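Local structure of tetrapyrrole methylase family protein (Chlorobaculum tepidum, 3HH1) at residues A[63-66]-A[67-71]. The protein probably catalyses, as the full-length RsmI enzyme, S-adenosylmethionine-dependent 2'-O-methylation of cytidine 1402 in 16S rRNA, this chain being its N-terminal part. Sequence-based numbering, arbitrary orientation.
With SO4 (sulfate ion), chain E.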
ATOM      1  N   PHE A  63      -6.402  18.162   1.685  1.00 30.47           N
ATOM      2  CA  PHE A  63      -6.216  19.573   1.356  1.00 31.01           C
ATOM      3  C   PHE A  63      -4.816  20.056   1.722  1.00 31.78           C
ATOM      4  O   PHE A  63      -4.259  20.930   1.052  1.00 32.26           O
ATOM      5  CB  PHE A  63      -7.312  20.425   2.027  1.00 31.23           C
ATOM      6  CG  PHE A  63      -6.973  21.896   2.175  1.00 31.20           C
ATOM      7  CD1 PHE A  63      -7.106  22.784   1.104  1.00 30.57           C
ATOM      8  CD2 PHE A  63      -6.563  22.396   3.410  1.00 31.33           C
ATOM      9  CE1 PHE A  63      -6.806  24.149   1.266  1.00 31.86           C
ATOM     10  CE2 PHE A  63      -6.258  23.752   3.575  1.00 31.96           C
ATOM     11  CZ  PHE A  63      -6.382  24.633   2.501  1.00 31.88           C
ATOM     12  N   ASN A  64      -4.246  19.476   2.772  1.00 31.99           N
ATOM     13  CA  ASN A  64      -2.929  19.872   3.251  1.00 32.59           C
ATOM     14  C   ASN A  64      -1.891  18.782   3.005  1.00 32.29           C
ATOM     15  O   ASN A  64      -0.907  18.656   3.729  1.00 32.52           O
ATOM     16  CB  ASN A  64      -3.016  20.251   4.733  1.00 32.97           C
ATOM     17  CG  ASN A  64      -3.472  21.683   4.929  1.00 33.75           C
ATOM     18  OD1 ASN A  64      -2.792  22.625   4.496  1.00 37.84           O
ATOM     19  ND2 ASN A  64      -4.610  21.866   5.604  1.00 34.73           N
ATOM     20  N   GLU A  65      -2.126  18.006   1.953  1.00 31.93           N
ATOM     21  CA  GLU A  65      -1.234  16.927   1.565  1.00 31.31           C
ATOM     22  C   GLU A  65       0.189  17.427   1.532  1.00 30.05           C
ATOM     23  O   GLU A  65       1.087  16.779   2.091  1.00 29.43           O
ATOM     24  CB  GLU A  65      -1.633  16.381   0.184  1.00 31.72           C
ATOM     25  CG  GLU A  65      -0.486  15.716  -0.585  1.00 34.39           C
ATOM     26  CD  GLU A  65      -0.918  15.133  -1.918  1.00 38.71           C
ATOM     27  OE1 GLU A  65      -2.137  14.919  -2.134  1.00 40.57           O
ATOM     28  OE2 GLU A  65      -0.019  14.889  -2.756  1.00 41.64           O
ATOM     29  N   GLU A  66       0.393  18.573   0.878  1.00 28.58           N
ATOM     30  CA  GLU A  66       1.734  19.110   0.652  1.00 28.28           C
ATOM     31  C   GLU A  66       2.505  19.320   1.941  1.00 26.05           C
ATOM     32  O   GLU A  66       3.714  19.088   1.990  1.00 25.96           O
ATOM     33  CB  GLU A  66       1.698  20.469  -0.050  1.00 29.06           C
ATOM     34  CG  GLU A  66       1.699  20.420  -1.556  1.00 32.67           C
ATOM     35  CD  GLU A  66       1.729  21.826  -2.175  1.00 37.53           C
ATOM     36  OE1 GLU A  66       1.051  22.748  -1.638  1.00 39.33           O
ATOM     37  OE2 GLU A  66       2.434  22.005  -3.202  1.00 39.98           O
ATOM     38  N   ARG A  67       1.816  19.855   2.943  1.00 23.31           N
ATOM     39  CA  ARG A  67       2.461  20.194   4.198  1.00 22.50           C
ATOM     40  C   ARG A  67       2.969  18.927   4.904  1.00 21.01           C
ATOM     41  O   ARG A  67       4.081  18.918   5.422  1.00 20.45           O
ATOM     42  CB  ARG A  67       1.475  20.956   5.085  1.00 22.26           C
ATOM     43  CG  ARG A  67       2.006  21.286   6.448  1.00 25.32           C
ATOM     44  CD  ARG A  67       1.070  22.168   7.277  1.00 28.74           C
ATOM     45  NE  ARG A  67       1.864  22.787   8.339  1.00 31.95           N
ATOM     46  CZ  ARG A  67       2.071  22.278   9.548  1.00 33.65           C
ATOM     47  NH1 ARG A  67       2.860  22.923  10.393  1.00 35.98           N
ATOM     48  NH2 ARG A  67       1.503  21.146   9.933  1.00 36.77           N
ATOM     49  N   ALA A  68       2.162  17.853   4.918  1.00 20.38           N
ATOM     50  CA  ALA A  68       2.569  16.593   5.557  1.00 20.83           C
ATOM     51  C   ALA A  68       3.702  15.959   4.784  1.00 20.34           C
ATOM     52  O   ALA A  68       4.684  15.546   5.378  1.00 19.55           O
ATOM     53  CB  ALA A  68       1.374  15.600   5.708  1.00 20.90           C
ATOM     54  N   VAL A  69       3.604  15.951   3.467  1.00 20.26           N
ATOM     55  CA  VAL A  69       4.679  15.403   2.640  1.00 20.61           C
ATOM     56  C   VAL A  69       5.982  16.196   2.845  1.00 19.99           C
ATOM     57  O   VAL A  69       7.054  15.630   3.024  1.00 20.76           O
ATOM     58  CB  VAL A  69       4.315  15.379   1.135  1.00 20.98           C
ATOM     59  CG1 VAL A  69       5.438  14.801   0.392  1.00 22.76           C
ATOM     60  CG2 VAL A  69       3.077  14.554   0.855  1.00 21.64           C
ATOM     61  N   ARG A  70       5.884  17.515   2.836  1.00 20.60           N
ATOM     62  CA  ARG A  70       7.054  18.350   3.042  1.00 20.05           C
ATOM     63  C   ARG A  70       7.714  18.058   4.372  1.00 19.52           C
ATOM     64  O   ARG A  70       8.934  17.922   4.445  1.00 19.23           O
ATOM     65  CB  ARG A  70       6.706  19.816   2.956  1.00 20.46           C
ATOM     66  CG  ARG A  70       7.887  20.704   3.052  1.00 23.31           C
ATOM     67  CD  ARG A  70       7.561  22.107   2.598  1.00 26.79           C
ATOM     68  NE  ARG A  70       6.474  22.684   3.387  1.00 29.61           N
ATOM     69  CZ  ARG A  70       5.234  22.923   2.956  1.00 33.49           C
ATOM     70  NH1 ARG A  70       4.859  22.678   1.691  1.00 36.08           N
ATOM     71  NH2 ARG A  70       4.356  23.445   3.806  1.00 35.26           N
ATOM     72  N   GLN A  71       6.923  17.965   5.426  1.00 18.54           N
ATOM     73  CA  GLN A  71       7.461  17.689   6.753  1.00 19.55           C
ATOM     74  C   GLN A  71       8.207  16.359   6.814  1.00 19.98           C
ATOM     75  O   GLN A  71       9.288  16.279   7.427  1.00 18.07           O
ATOM     76  CB  GLN A  71       6.362  17.668   7.804  1.00 18.93           C
ATOM     77  CG  GLN A  71       5.795  19.038   8.106  1.00 20.77           C
ATOM     78  CD  GLN A  71       4.712  18.918   9.123  1.00 24.29           C
ATOM     79  OE1 GLN A  71       4.868  19.349  10.239  1.00 31.57           O
ATOM     80  NE2 GLN A  71       3.659  18.236   8.781  1.00 25.19           N
TER
HETATM   81  S   SO4 E   1       4.519  24.985   7.161  1.00103.42           S
HETATM   82  O1  SO4 E   1       5.187  23.931   6.383  1.00102.15           O
HETATM   83  O2  SO4 E   1       4.917  26.292   6.636  1.00103.14           O
HETATM   84  O3  SO4 E   1       3.067  24.857   7.058  1.00103.43           O
HETATM   85  O4  SO4 E   1       4.874  24.898   8.579  1.00103.06           O
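The chi1 torsions of Glu65 (155°) and Val69 (-179°) set the two side chains alongside each other one turn apart: Glu65 CG and Val69 CG1 each stand anti to their own backbone N, and Val69 CG2, beside the N, meets Glu65 CG at 4.0 Å. In the backbone of the same turn, Val69 N donates to Glu65 O at 3.0 Å in an almost straight bond, and Arg70 N to Glu66 O at 2.8 Å. The bonds before it are weaker: Asn64 O receives Arg67 N and Ala68 N, both weakly, and Asn64 occupies the N-cap position without a side-chain capping bond. This is the N-terminal start of helix 65-77 in the parallel alpha/beta domain of the tetrapyrrole methylase family; Val69 rests on Met100 and Ala103 of helix 98-106, and Ala68 on Val58 of strand 57-59. On the exposed flank a sulfate, probably from the crystallisation liquor, is gripped from two sides. Arg67, extended from CG to NE, presents the edge of its guanidinium: NE donates to sulfate O3 at 2.7 Å, with a weak second bond from NH1 to O4. Arg70 instead bends at chi3 (58°), which folds its guanidinium back so that one face lies over Glu66 O, while NH2 donates to sulfate O1 at 2.8 Å, nearly linearly. Gln71 CD lies over one face of the Arg67 guanidinium, 3.9 Å above its plane and offset toward the rim.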